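Local coordinates for probable oxidoreductase protein (Rhizobium etli, PDB 4FB5), which is probably an oxidoreductase of the GFO/IDH/MocA family, thought to bind a nicotinamide dinucleotide through a Rossmann-type domain, at residues Thr49-Val54 with Glu349-Ile354; Ile155-Met160 with Asn343-Ile348; His177-Met182 with Gln285-Lys290; Phe186-Asp191 with Ala274-Lys279; Glu226-Asp231 with Val257-Asp262. All blocks are in the same frame, centred on the assembly; numbering follows the deposited sequence.

Interaction 1: Thr49-Val54 with Glu349-Ile354; sequences TVFGDV and ECRELI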
# COMPACT_ATOMS: atom_id res chain seq x y z
N THR A 49 -28.49 -21.01 3.37
CA THR A 49 -28.89 -19.59 3.18
C THR A 49 -28.00 -18.79 2.22
O THR A 49 -28.50 -18.04 1.39
CB THR A 49 -28.98 -18.82 4.47
OG1 THR A 49 -29.74 -19.57 5.43
CG2 THR A 49 -29.67 -17.50 4.19
N VAL A 50 -26.68 -18.96 2.30
CA VAL A 50 -25.76 -18.35 1.35
C VAL A 50 -25.94 -18.88 -0.07
O VAL A 50 -26.15 -18.11 -1.02
CB VAL A 50 -24.30 -18.58 1.77
CG1 VAL A 50 -23.35 -17.94 0.75
CG2 VAL A 50 -24.07 -18.04 3.13
N PHE A 51 -25.81 -20.20 -0.23
CA PHE A 51 -25.73 -20.80 -1.54
C PHE A 51 -27.09 -21.09 -2.17
O PHE A 51 -27.25 -20.86 -3.38
CB PHE A 51 -24.87 -22.06 -1.51
CG PHE A 51 -23.40 -21.80 -1.70
CD1 PHE A 51 -22.87 -21.61 -2.96
CD2 PHE A 51 -22.55 -21.70 -0.61
CE1 PHE A 51 -21.50 -21.34 -3.13
CE2 PHE A 51 -21.19 -21.44 -0.78
CZ PHE A 51 -20.67 -21.26 -2.04
N GLY A 52 -28.05 -21.61 -1.41
CA GLY A 52 -29.44 -21.76 -1.90
C GLY A 52 -29.80 -23.04 -2.68
O GLY A 52 -30.96 -23.42 -2.77
N ASP A 53 -28.79 -23.70 -3.23
CA ASP A 53 -28.99 -24.84 -4.12
C ASP A 53 -28.78 -26.16 -3.42
O ASP A 53 -28.51 -27.18 -4.06
CB ASP A 53 -28.03 -24.75 -5.33
CG ASP A 53 -26.58 -24.42 -4.92
OD1 ASP A 53 -25.62 -25.00 -5.48
OD2 ASP A 53 -26.40 -23.56 -4.03
N VAL A 54 -28.91 -26.17 -2.09
CA VAL A 54 -28.89 -27.45 -1.38
C VAL A 54 -29.80 -27.56 -0.18
O VAL A 54 -30.55 -26.66 0.13
CB VAL A 54 -27.48 -27.94 -1.01
CG1 VAL A 54 -27.05 -29.06 -1.99
CG2 VAL A 54 -26.47 -26.77 -0.85
N GLU A 349 -15.97 -23.99 1.34
CA GLU A 349 -15.44 -25.36 1.48
C GLU A 349 -16.55 -26.37 1.87
O GLU A 349 -16.61 -27.45 1.33
CB GLU A 349 -14.31 -25.39 2.50
CG GLU A 349 -13.69 -26.74 2.67
CD GLU A 349 -12.46 -26.70 3.56
OE1 GLU A 349 -12.63 -27.03 4.76
OE2 GLU A 349 -11.34 -26.34 3.06
N CYS A 350 -17.42 -25.99 2.80
CA CYS A 350 -18.58 -26.77 3.15
C CYS A 350 -19.44 -27.02 1.90
O CYS A 350 -19.82 -28.16 1.59
CB CYS A 350 -19.38 -26.05 4.23
SG CYS A 350 -20.90 -26.92 4.65
N ARG A 351 -19.71 -25.95 1.17
CA ARG A 351 -20.44 -26.12 -0.06
C ARG A 351 -19.71 -27.15 -0.92
O ARG A 351 -20.31 -28.14 -1.32
CB ARG A 351 -20.70 -24.80 -0.78
CG ARG A 351 -21.44 -24.94 -2.10
CD ARG A 351 -22.82 -25.52 -1.90
NE ARG A 351 -23.46 -26.02 -3.13
CZ ARG A 351 -23.29 -27.25 -3.66
NH1 ARG A 351 -22.47 -28.13 -3.09
NH2 ARG A 351 -23.94 -27.59 -4.77
N GLU A 352 -18.42 -26.99 -1.15
CA GLU A 352 -17.77 -27.88 -2.10
C GLU A 352 -17.77 -29.33 -1.61
O GLU A 352 -17.63 -30.27 -2.41
CB GLU A 352 -16.37 -27.42 -2.45
CG GLU A 352 -16.36 -26.10 -3.19
CD GLU A 352 -16.92 -26.17 -4.61
OE1 GLU A 352 -17.88 -25.42 -4.90
OE2 GLU A 352 -16.39 -26.93 -5.43
N LEU A 353 -17.91 -29.51 -0.31
CA LEU A 353 -17.91 -30.84 0.26
C LEU A 353 -19.22 -31.52 -0.09
O LEU A 353 -19.24 -32.74 -0.37
CB LEU A 353 -17.77 -30.78 1.78
CG LEU A 353 -18.00 -32.13 2.47
CD1 LEU A 353 -17.20 -33.17 1.78
CD2 LEU A 353 -17.65 -32.14 3.95
N ILE A 354 -20.29 -30.74 -0.08
CA ILE A 354 -21.57 -31.25 -0.44
C ILE A 354 -21.62 -31.59 -1.92
O ILE A 354 -22.22 -32.60 -2.30
CB ILE A 354 -22.65 -30.27 -0.05
CG1 ILE A 354 -22.72 -30.22 1.48
CG2 ILE A 354 -23.98 -30.70 -0.65
CD1 ILE A 354 -23.06 -28.93 2.05
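Phe51, in the last turn of helix 47-51, stands opposite Arg351 of helix 344-358 with their CA atoms 7.6 Å apart, and Val54 pairs with Ile354 at a CA-CA distance of 8.3 Å. Gly52 ends the shorter helix at a positive phi of 86°, a backbone angle at which any CB would collide with the carbonyl O of Phe51; the chain then brings Asp53 and Val54 to the longer helix. Arg351 serves two chemistries. Its CG lies over the centre of the Phe51 ring, 3.5 Å from the centroid, in a CH-pi contact, and the bend at chi2 (62°) carries the chain on to Asp53. There NH2 donates to Asp53 OD1 at 3.2 Å in a salt bridge, and NE adds a weak bond to that oxygen. OD1 sits in the guanidinium plane, although it is met from above its own carboxylate plane. Val54 lays CG2 over a guanidinium face and sets CG1 3.7 Å from Ile354 CG2. A late helix thus returns to pack on the N-terminal Rossmann-type domain, consistent with the two-domain GFO/IDH/MocA fold.

Interaction 2: Ile155-Met160 with Asn343-Ile348; sequences IQNPVM and NDLKII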
# COMPACT_ATOMS: atom_id res chain seq x y z
N ILE A 155 -7.54 -22.24 -0.41
CA ILE A 155 -8.00 -22.73 -1.74
C ILE A 155 -9.35 -22.22 -2.20
O ILE A 155 -9.55 -22.05 -3.39
CB ILE A 155 -8.10 -24.29 -1.75
CG1 ILE A 155 -6.75 -24.94 -1.57
CG2 ILE A 155 -8.62 -24.83 -3.01
CD1 ILE A 155 -5.58 -24.10 -2.06
N GLN A 156 -10.28 -21.98 -1.29
CA GLN A 156 -11.64 -21.66 -1.69
C GLN A 156 -11.93 -20.19 -1.89
O GLN A 156 -13.03 -19.84 -2.33
CB GLN A 156 -12.65 -22.19 -0.67
CG GLN A 156 -12.58 -23.63 -0.33
CD GLN A 156 -12.79 -24.54 -1.49
OE1 GLN A 156 -12.29 -25.67 -1.49
NE2 GLN A 156 -13.54 -24.08 -2.50
N ASN A 157 -11.00 -19.32 -1.53
CA ASN A 157 -11.16 -17.87 -1.75
C ASN A 157 -11.54 -17.66 -3.18
O ASN A 157 -10.92 -18.24 -4.05
CB ASN A 157 -9.84 -17.16 -1.46
CG ASN A 157 -9.95 -15.62 -1.46
OD1 ASN A 157 -10.87 -15.02 -2.02
ND2 ASN A 157 -8.95 -14.99 -0.86
N PRO A 158 -12.57 -16.86 -3.44
CA PRO A 158 -12.92 -16.47 -4.80
C PRO A 158 -11.77 -15.84 -5.58
O PRO A 158 -11.64 -16.10 -6.81
CB PRO A 158 -14.01 -15.42 -4.60
CG PRO A 158 -14.68 -15.81 -3.35
CD PRO A 158 -13.58 -16.37 -2.47
N VAL A 159 -10.95 -15.04 -4.90
CA VAL A 159 -9.81 -14.40 -5.57
C VAL A 159 -8.90 -15.50 -6.10
O VAL A 159 -8.36 -15.42 -7.19
CB VAL A 159 -9.05 -13.46 -4.58
CG1 VAL A 159 -7.61 -13.18 -5.04
CG2 VAL A 159 -9.88 -12.17 -4.34
N MSE A 160 -8.78 -16.55 -5.31
CA MSE A 160 -7.91 -17.61 -5.63
C MSE A 160 -8.48 -18.42 -6.81
O MSE A 160 -7.72 -18.77 -7.70
CB MSE A 160 -7.65 -18.42 -4.36
CG MSE A 160 -6.53 -19.42 -4.46
SE MSE A 160 -4.81 -18.47 -4.77
CE MSE A 160 -4.77 -17.65 -2.96
N ASN A 343 -14.07 -16.65 7.84
CA ASN A 343 -15.10 -17.70 8.02
C ASN A 343 -15.88 -17.98 6.72
O ASN A 343 -16.32 -19.12 6.48
CB ASN A 343 -16.08 -17.38 9.17
CG ASN A 343 -15.36 -17.05 10.48
OD1 ASN A 343 -14.21 -17.46 10.70
ND2 ASN A 343 -16.02 -16.30 11.33
N ASP A 344 -16.02 -16.94 5.89
CA ASP A 344 -16.66 -17.12 4.61
C ASP A 344 -16.00 -18.26 3.79
O ASP A 344 -16.67 -19.00 3.05
CB ASP A 344 -16.79 -15.78 3.88
CG ASP A 344 -17.75 -14.78 4.64
OD1 ASP A 344 -18.76 -15.25 5.24
OD2 ASP A 344 -17.51 -13.53 4.62
N LEU A 345 -14.70 -18.45 3.98
CA LEU A 345 -13.99 -19.50 3.26
C LEU A 345 -14.35 -20.90 3.71
O LEU A 345 -14.16 -21.85 2.97
CB LEU A 345 -12.49 -19.34 3.44
CG LEU A 345 -11.86 -18.00 3.11
CD1 LEU A 345 -10.46 -18.04 3.64
CD2 LEU A 345 -11.86 -17.75 1.63
N LYS A 346 -14.83 -21.04 4.94
CA LYS A 346 -15.22 -22.34 5.42
C LYS A 346 -16.58 -22.72 4.86
O LYS A 346 -16.83 -23.90 4.61
CB LYS A 346 -15.24 -22.42 6.94
CG LYS A 346 -14.75 -23.78 7.49
CD LYS A 346 -13.26 -23.99 7.23
CE LYS A 346 -12.76 -25.39 7.58
NZ LYS A 346 -11.24 -25.41 7.72
N ILE A 347 -17.45 -21.74 4.63
CA ILE A 347 -18.78 -21.95 4.06
C ILE A 347 -18.66 -22.49 2.63
O ILE A 347 -19.33 -23.45 2.24
CB ILE A 347 -19.58 -20.63 4.04
CG1 ILE A 347 -19.85 -20.11 5.44
CG2 ILE A 347 -20.85 -20.79 3.24
CD1 ILE A 347 -20.52 -18.73 5.49
N ILE A 348 -17.79 -21.87 1.83
CA ILE A 348 -17.52 -22.31 0.47
C ILE A 348 -16.96 -23.73 0.50
O ILE A 348 -17.43 -24.61 -0.22
CB ILE A 348 -16.55 -21.34 -0.18
CG1 ILE A 348 -17.25 -20.01 -0.42
CG2 ILE A 348 -15.98 -21.90 -1.45
CD1 ILE A 348 -16.31 -18.82 -0.58
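Gln156 and Asn157 meet Leu345 and Ile348 of helix 344-358 just where an N-capped helix, 158-168, begins. The backbones come nearest at Gln156 and Leu345, whose CA atoms are 5.9 Å apart. With CG1 anti to the carbonyl carbon (chi1 -70°), Ile348 turns its CG2 methyl to Gln156, 3.4 Å from CB and 4.0 Å from CG, the two side chains running antiparallel alongside each other. Gln156 is bent at chi2 (-60°), which keeps its chain folded along the methyl; its CG also touches Glu349 CB. A glycine in place of Gln156 would probably leave the CG2 methyl of Ile348 beside a gap where CB and CG had packed. The other branch of Ile348 ends in CD1, 4.1 Å from Pro158 CD, and a proline suits the first turn of a helix because it needs no backbone N-H there. Leu345 sends CD2 against Asn157, 3.5 Å from CA and 3.7 Å from CB. Beyond CB, the amide of Asn157 is used elsewhere: ND2 donates to Met300 O, and OD1 accepts Val159 N at 2.9 Å with the donor well above the carbonyl plane.

Interaction 3: His177-Met182 with Gln285-Lys290; sequences HVRVEM and QIYGSK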
# COMPACT_ATOMS: atom_id res chain seq x y z
N HIS A 177 8.43 -19.08 -12.60
CA HIS A 177 8.86 -18.97 -11.21
C HIS A 177 7.72 -18.68 -10.23
O HIS A 177 6.78 -17.94 -10.52
CB HIS A 177 9.84 -17.83 -11.12
CG HIS A 177 10.44 -17.64 -9.77
ND1 HIS A 177 10.79 -18.69 -8.95
CD2 HIS A 177 10.81 -16.51 -9.11
CE1 HIS A 177 11.33 -18.22 -7.84
NE2 HIS A 177 11.36 -16.90 -7.92
N VAL A 178 7.79 -19.26 -9.05
CA VAL A 178 6.74 -19.01 -8.07
C VAL A 178 7.30 -18.88 -6.68
O VAL A 178 8.07 -19.72 -6.29
CB VAL A 178 5.69 -20.11 -8.06
CG1 VAL A 178 4.71 -19.89 -6.91
CG2 VAL A 178 4.98 -20.18 -9.39
N ARG A 179 6.88 -17.84 -5.96
CA ARG A 179 7.26 -17.56 -4.57
C ARG A 179 6.05 -17.67 -3.65
O ARG A 179 4.99 -17.19 -4.02
CB ARG A 179 7.80 -16.15 -4.48
CG ARG A 179 9.18 -16.10 -5.01
CD ARG A 179 9.62 -14.70 -5.27
NE ARG A 179 10.75 -14.60 -6.20
CZ ARG A 179 11.31 -13.44 -6.55
NH1 ARG A 179 10.82 -12.30 -6.05
NH2 ARG A 179 12.34 -13.38 -7.41
N VAL A 180 6.20 -18.23 -2.45
CA VAL A 180 5.03 -18.39 -1.53
C VAL A 180 5.40 -18.28 -0.08
O VAL A 180 6.23 -19.02 0.36
CB VAL A 180 4.38 -19.75 -1.72
CG1 VAL A 180 3.22 -19.87 -0.82
CG2 VAL A 180 3.85 -19.81 -3.06
N GLU A 181 4.80 -17.38 0.70
CA GLU A 181 5.31 -17.15 2.07
C GLU A 181 4.19 -17.40 2.99
O GLU A 181 3.13 -16.84 2.79
CB GLU A 181 5.78 -15.70 2.29
CG GLU A 181 7.10 -15.28 1.56
CD GLU A 181 7.29 -13.73 1.41
OE1 GLU A 181 7.05 -12.97 2.40
OE2 GLU A 181 7.70 -13.23 0.32
N MSE A 182 4.36 -18.22 4.01
CA MSE A 182 3.34 -18.22 5.07
C MSE A 182 3.89 -17.87 6.43
O MSE A 182 4.65 -18.65 7.01
CB MSE A 182 2.50 -19.50 5.15
CG MSE A 182 1.48 -19.41 6.29
SE MSE A 182 0.08 -20.73 6.16
CE MSE A 182 -1.22 -20.22 7.57
N GLN A 285 3.56 -14.95 -5.08
CA GLN A 285 3.95 -14.24 -6.30
C GLN A 285 4.17 -15.24 -7.42
O GLN A 285 4.87 -16.23 -7.24
CB GLN A 285 5.22 -13.40 -6.11
CG GLN A 285 5.24 -12.51 -4.87
CD GLN A 285 6.68 -12.07 -4.51
OE1 GLN A 285 7.28 -12.55 -3.52
NE2 GLN A 285 7.25 -11.18 -5.35
N ILE A 286 3.54 -15.00 -8.56
CA ILE A 286 3.62 -15.92 -9.70
C ILE A 286 4.19 -15.25 -10.94
O ILE A 286 3.71 -14.23 -11.34
CB ILE A 286 2.27 -16.42 -10.08
CG1 ILE A 286 1.52 -16.94 -8.86
CG2 ILE A 286 2.41 -17.47 -11.16
CD1 ILE A 286 0.02 -17.13 -9.13
N TYR A 287 5.21 -15.81 -11.57
CA TYR A 287 5.82 -15.09 -12.69
C TYR A 287 5.82 -15.93 -13.96
O TYR A 287 6.34 -17.07 -13.96
CB TYR A 287 7.23 -14.62 -12.36
CG TYR A 287 7.31 -13.61 -11.24
CD1 TYR A 287 7.05 -12.28 -11.45
CD2 TYR A 287 7.70 -13.99 -9.97
CE1 TYR A 287 7.14 -11.35 -10.39
CE2 TYR A 287 7.78 -13.08 -8.93
CZ TYR A 287 7.50 -11.77 -9.14
OH TYR A 287 7.59 -10.86 -8.09
N GLY A 288 5.23 -15.37 -15.02
CA GLY A 288 5.14 -16.01 -16.31
C GLY A 288 5.79 -15.22 -17.44
O GLY A 288 6.30 -14.15 -17.27
N SER A 289 5.76 -15.78 -18.63
CA SER A 289 6.42 -15.14 -19.75
C SER A 289 5.60 -14.00 -20.34
O SER A 289 6.12 -13.23 -21.16
CB SER A 289 6.73 -16.16 -20.82
OG SER A 289 5.55 -16.80 -21.18
N LYS A 290 4.33 -13.87 -19.92
CA LYS A 290 3.53 -12.73 -20.40
C LYS A 290 2.93 -11.85 -19.29
O LYS A 290 2.09 -10.95 -19.58
CB LYS A 290 2.40 -13.19 -21.34
CG LYS A 290 2.83 -14.19 -22.44
CD LYS A 290 2.13 -13.88 -23.74
CE LYS A 290 0.86 -14.70 -23.93
NZ LYS A 290 0.98 -15.38 -25.26
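His177 and Tyr287, Val178 and Ile286, and Arg179 and Gln285 pair in register along two antiparallel strands whose axes approach to 4.8 Å. The tight part is the backbone ladder: His177 and Tyr287 exchange two bonds, as do Arg179 and Gln285, the N of Gln285 lying 2.9 Å from Arg179 O. Between them Val178 and Ile286 meet CG2 to CG2 at 4.1 Å, on the face turned toward helix 206-221, where branched apolar residues suit a strand. The opposite face is polar and shared with the third subunit. The chain of Arg179, extended from CG to NE, carries NE to His177 NE2 (2.9 Å, N-H...N angle 157°); Tyr287 CE2 lies 4.1 Å above the guanidinium plane, offset toward the rim, its ring steeply tilted. The far nitrogens form salt bridges with Asp183 and Glu181 of the third subunit, and Tyr287 OH bonds Arg278 there. An alanine in place of Arg179 would probably leave His177 NE2 without its donor and those carboxylates without this mate. Beyond Tyr287 the segments part, and Lys290 is exposed to solvent. A sheet with helices on one face and a partner subunit on the other is characteristic of the GFO/IDH/MocA C-terminal domain.

Interaction 4: Phe186-Asp191 with Ala274-Lys279; sequences FMADPD and AAWGRK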
# COMPACT_ATOMS: atom_id res chain seq x y z
N PHE A 186 2.71 -16.11 16.32
CA PHE A 186 2.29 -16.69 17.59
C PHE A 186 3.37 -17.56 18.27
O PHE A 186 3.17 -17.97 19.40
CB PHE A 186 0.93 -17.43 17.47
CG PHE A 186 0.98 -18.69 16.68
CD1 PHE A 186 1.40 -19.87 17.26
CD2 PHE A 186 0.57 -18.73 15.35
CE1 PHE A 186 1.48 -21.11 16.52
CE2 PHE A 186 0.59 -19.95 14.62
CZ PHE A 186 1.07 -21.15 15.22
N MSE A 187 4.49 -17.82 17.60
CA MSE A 187 5.65 -18.37 18.32
C MSE A 187 6.79 -17.37 18.47
O MSE A 187 7.89 -17.75 18.89
CB MSE A 187 6.19 -19.63 17.65
CG MSE A 187 5.10 -20.66 17.45
SE MSE A 187 4.81 -21.80 19.02
CE MSE A 187 2.98 -21.91 18.76
N ALA A 188 6.55 -16.11 18.14
CA ALA A 188 7.65 -15.16 18.13
C ALA A 188 8.11 -14.89 19.53
O ALA A 188 9.28 -14.71 19.75
CB ALA A 188 7.24 -13.87 17.49
N ASP A 189 7.18 -14.84 20.46
CA ASP A 189 7.53 -14.47 21.81
C ASP A 189 8.17 -15.69 22.50
O ASP A 189 7.52 -16.72 22.72
CB ASP A 189 6.33 -13.94 22.55
CG ASP A 189 6.56 -13.80 24.01
OD1 ASP A 189 7.65 -14.16 24.51
OD2 ASP A 189 5.63 -13.34 24.70
N PRO A 190 9.45 -15.56 22.83
CA PRO A 190 10.14 -16.72 23.39
C PRO A 190 9.71 -17.11 24.79
O PRO A 190 10.14 -18.17 25.24
CB PRO A 190 11.62 -16.31 23.38
CG PRO A 190 11.59 -14.82 23.40
CD PRO A 190 10.30 -14.37 22.71
N ASP A 191 8.86 -16.31 25.45
CA ASP A 191 8.46 -16.59 26.85
C ASP A 191 7.17 -17.31 27.05
O ASP A 191 6.84 -17.65 28.18
CB ASP A 191 8.43 -15.31 27.72
CG ASP A 191 9.81 -14.73 27.93
OD1 ASP A 191 10.81 -15.51 27.82
OD2 ASP A 191 9.91 -13.50 28.17
N ALA A 274 7.41 -17.47 13.77
CA ALA A 274 7.92 -16.55 14.72
C ALA A 274 8.31 -15.32 13.97
O ALA A 274 9.43 -14.82 14.06
CB ALA A 274 9.11 -17.17 15.43
N ALA A 275 7.37 -14.81 13.20
CA ALA A 275 7.66 -13.66 12.32
C ALA A 275 6.90 -12.48 12.83
O ALA A 275 5.76 -12.27 12.40
CB ALA A 275 7.27 -13.99 10.87
N TRP A 276 7.51 -11.73 13.76
CA TRP A 276 6.83 -10.61 14.45
C TRP A 276 6.16 -9.66 13.48
O TRP A 276 6.79 -9.18 12.54
CB TRP A 276 7.77 -9.80 15.31
CG TRP A 276 7.99 -10.33 16.70
CD1 TRP A 276 9.20 -10.76 17.24
CD2 TRP A 276 7.02 -10.50 17.72
NE1 TRP A 276 9.03 -11.16 18.51
CE2 TRP A 276 7.71 -11.01 18.86
CE3 TRP A 276 5.65 -10.29 17.80
CZ2 TRP A 276 7.07 -11.30 20.08
CZ3 TRP A 276 4.99 -10.62 18.98
CH2 TRP A 276 5.71 -11.10 20.13
N GLY A 277 4.87 -9.39 13.75
CA GLY A 277 4.10 -8.51 12.92
C GLY A 277 3.45 -9.13 11.70
O GLY A 277 2.68 -8.49 11.04
N ARG A 278 3.74 -10.37 11.37
CA ARG A 278 2.90 -11.05 10.43
C ARG A 278 1.75 -11.71 11.21
O ARG A 278 1.98 -12.39 12.21
CB ARG A 278 3.73 -12.08 9.68
CG ARG A 278 5.01 -11.50 9.01
CD ARG A 278 4.63 -10.43 8.05
NE ARG A 278 5.63 -10.12 7.02
CZ ARG A 278 5.43 -9.15 6.14
NH1 ARG A 278 4.32 -8.47 6.23
NH2 ARG A 278 6.32 -8.83 5.22
N LYS A 279 0.52 -11.52 10.79
CA LYS A 279 -0.60 -12.07 11.56
C LYS A 279 -1.22 -13.22 10.84
O LYS A 279 -1.45 -14.28 11.45
CB LYS A 279 -1.67 -11.02 11.85
CG LYS A 279 -1.16 -9.72 12.58
CD LYS A 279 -0.22 -10.03 13.75
CE LYS A 279 0.04 -8.79 14.56
NZ LYS A 279 1.08 -8.95 15.63
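The indole of Trp276 receives the methyl of Ala188 over one face: CB lies 3.3 Å from the centroid of the five-membered ring and 14° off its normal, a CH-pi contact. Asp189 follows along the six-membered ring, its backbone N approaching obliquely and its CB 3.7 Å from Trp276 CZ2. Trp276 begins the bend of a type II beta turn from Ala275 to Arg278, closed by Arg278 N to Ala275 O. Gly277 fits the next place because its positive phi (85°) would press a CB against the carbonyl O of Trp276. With CG anti to its carbonyl carbon (chi1 -86°), Trp276 brings its rings over the loop 186-191, and the methyl of Ala188 is small enough to sit directly over them. Trp276 also packs on Gly288 of the third subunit, its NE1 making a weak bond to Ser289 O there. Asp189 shapes its own loop as an Asx turn, OD1 accepting Asp191 N. Beside the indole, small residues let the backbones draw close: Ala274 CB sits 3.7 Å from Ala188 CA and equally far from Met187 O.

Interaction 5: Glu226-Asp231 with Val257-Asp262; sequences EAVITD and VLMRLD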
# COMPACT_ATOMS: atom_id res chain seq x y z
N GLU A 226 7.95 -31.90 -6.62
CA GLU A 226 8.73 -33.01 -7.21
C GLU A 226 10.13 -33.18 -6.71
O GLU A 226 10.57 -34.31 -6.56
CB GLU A 226 8.69 -32.99 -8.74
CG GLU A 226 7.28 -33.34 -9.27
CD GLU A 226 7.04 -32.89 -10.73
OE1 GLU A 226 8.04 -32.58 -11.46
OE2 GLU A 226 5.83 -32.86 -11.14
N ALA A 227 10.82 -32.10 -6.43
CA ALA A 227 12.07 -32.18 -5.73
C ALA A 227 12.04 -31.02 -4.74
O ALA A 227 11.35 -30.04 -4.99
CB ALA A 227 13.20 -32.06 -6.69
N VAL A 228 12.76 -31.12 -3.62
CA VAL A 228 12.79 -30.12 -2.57
C VAL A 228 14.15 -30.09 -1.91
O VAL A 228 14.81 -31.12 -1.86
CB VAL A 228 11.70 -30.33 -1.46
CG1 VAL A 228 10.28 -30.34 -2.07
CG2 VAL A 228 11.95 -31.59 -0.61
N ILE A 229 14.61 -28.93 -1.46
CA ILE A 229 15.68 -28.91 -0.49
C ILE A 229 15.47 -27.78 0.55
O ILE A 229 15.27 -26.62 0.18
CB ILE A 229 17.06 -28.82 -1.08
CG1 ILE A 229 18.06 -28.74 0.08
CG2 ILE A 229 17.22 -27.54 -1.89
CD1 ILE A 229 19.45 -29.26 -0.17
N THR A 230 15.60 -28.15 1.83
CA THR A 230 15.10 -27.38 2.92
C THR A 230 16.17 -26.88 3.88
O THR A 230 17.05 -27.61 4.24
CB THR A 230 14.16 -28.27 3.65
OG1 THR A 230 13.15 -28.69 2.72
CG2 THR A 230 13.52 -27.55 4.80
N ASP A 231 16.09 -25.60 4.26
CA ASP A 231 16.82 -25.07 5.40
C ASP A 231 15.78 -24.78 6.47
O ASP A 231 14.66 -24.36 6.16
CB ASP A 231 17.61 -23.80 5.05
CG ASP A 231 18.62 -23.44 6.13
OD1 ASP A 231 18.75 -24.26 7.07
OD2 ASP A 231 19.28 -22.36 6.08
N VAL A 257 12.34 -23.52 1.55
CA VAL A 257 12.42 -24.68 0.72
C VAL A 257 12.53 -24.19 -0.70
O VAL A 257 11.71 -23.38 -1.13
CB VAL A 257 11.14 -25.49 0.85
CG1 VAL A 257 11.22 -26.79 0.05
CG2 VAL A 257 10.83 -25.76 2.32
N LEU A 258 13.55 -24.66 -1.42
CA LEU A 258 13.61 -24.51 -2.85
C LEU A 258 12.87 -25.69 -3.44
O LEU A 258 12.93 -26.78 -2.89
CB LEU A 258 15.05 -24.60 -3.23
CG LEU A 258 15.76 -23.27 -3.37
CD1 LEU A 258 15.19 -22.24 -2.49
CD2 LEU A 258 17.25 -23.42 -3.16
N MSE A 259 12.15 -25.52 -4.53
CA MSE A 259 11.44 -26.67 -5.06
C MSE A 259 11.35 -26.69 -6.59
O MSE A 259 11.85 -25.82 -7.27
CB MSE A 259 10.04 -26.81 -4.48
CG MSE A 259 9.86 -26.18 -3.14
SE MSE A 259 8.00 -26.28 -2.44
CE MSE A 259 7.20 -24.77 -3.39
N ARG A 260 10.71 -27.75 -7.08
CA ARG A 260 10.34 -27.89 -8.47
C ARG A 260 8.96 -28.51 -8.47
O ARG A 260 8.75 -29.52 -7.83
CB ARG A 260 11.32 -28.81 -9.19
CG ARG A 260 12.70 -28.21 -9.35
CD ARG A 260 12.71 -27.31 -10.55
NE ARG A 260 13.92 -26.50 -10.67
CZ ARG A 260 14.10 -25.61 -11.64
NH1 ARG A 260 13.16 -25.42 -12.56
NH2 ARG A 260 15.23 -24.92 -11.69
N LEU A 261 8.00 -27.90 -9.13
CA LEU A 261 6.72 -28.54 -9.21
C LEU A 261 6.58 -29.24 -10.54
O LEU A 261 7.48 -29.24 -11.40
CB LEU A 261 5.60 -27.53 -9.11
CG LEU A 261 5.71 -26.41 -8.09
CD1 LEU A 261 4.86 -25.22 -8.53
CD2 LEU A 261 5.30 -26.92 -6.72
N ASP A 262 5.41 -29.85 -10.67
CA ASP A 262 4.84 -30.31 -11.92
C ASP A 262 5.18 -29.34 -13.02
O ASP A 262 4.96 -28.11 -12.89
CB ASP A 262 3.33 -30.35 -11.78
CG ASP A 262 2.76 -31.73 -12.06
OD1 ASP A 262 2.93 -32.23 -13.22
OD2 ASP A 262 2.14 -32.30 -11.11
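Val228 and Val257 touch at the apolar centre, CB of the first 3.9 Å from CG1 of the second. On the same face Val257 presents both methyls to Thr230 OG1, each at 3.8 Å; that hydroxyl has its hydrogen bond with Met380 O of helix 367-385, so a threonine can sit among apolar groups. On the other face Ile229 and Leu258 run abreast, Ile229 CG2 3.9 Å from Leu258 CB; Leu258 packs there on its counterpart in the third subunit. Beneath these side chains two backbone bonds, each of 3.1 Å, link Ile229 N to Leu258 O and Leu258 N to Ile229 O. Farther along the strands the pairing slips into a classic beta bulge: Glu226 and Ala227 both face Arg260, whose O accepts Glu226 N at 2.8 Å while its N donates to Ala227 O. Arg260 turns its charged end away to Asp231 of the third subunit. At the rim the carboxylates of Glu226 and Asp262 come near each other, though the model is doubtful at this point. Backbone bonds and branched apolar side chains thus hold the strands together, while the Thr230 hydroxyl and the Arg260 guanidinium find their polar partners outside the pair.

How the interactions relate
Interactions 1 and 2 share helix 344-358, have centres 12 Å apart and touch through Phe51 with Ile348 and Glu352 with Gln156; successive turns of one late helix thus meet the Rossmann-type domain and the start of helix 158-168. Interactions 3 and 5 belong to one mixed sheet, centres 14 Å apart, with strand 266-272 between their two pairs of strands. Interaction 4 lies in loops following strands 175-183 and 266-272. Its centre is 26 Å from those of interactions 3 and 5. Along the chain the pairings enclose one another in the order 1, 2, 3, 4, 5, outermost first. Interactions 3 to 5 all reach the third subunit and 1 and 2 the second, so both halves of the chain help build the tetramer.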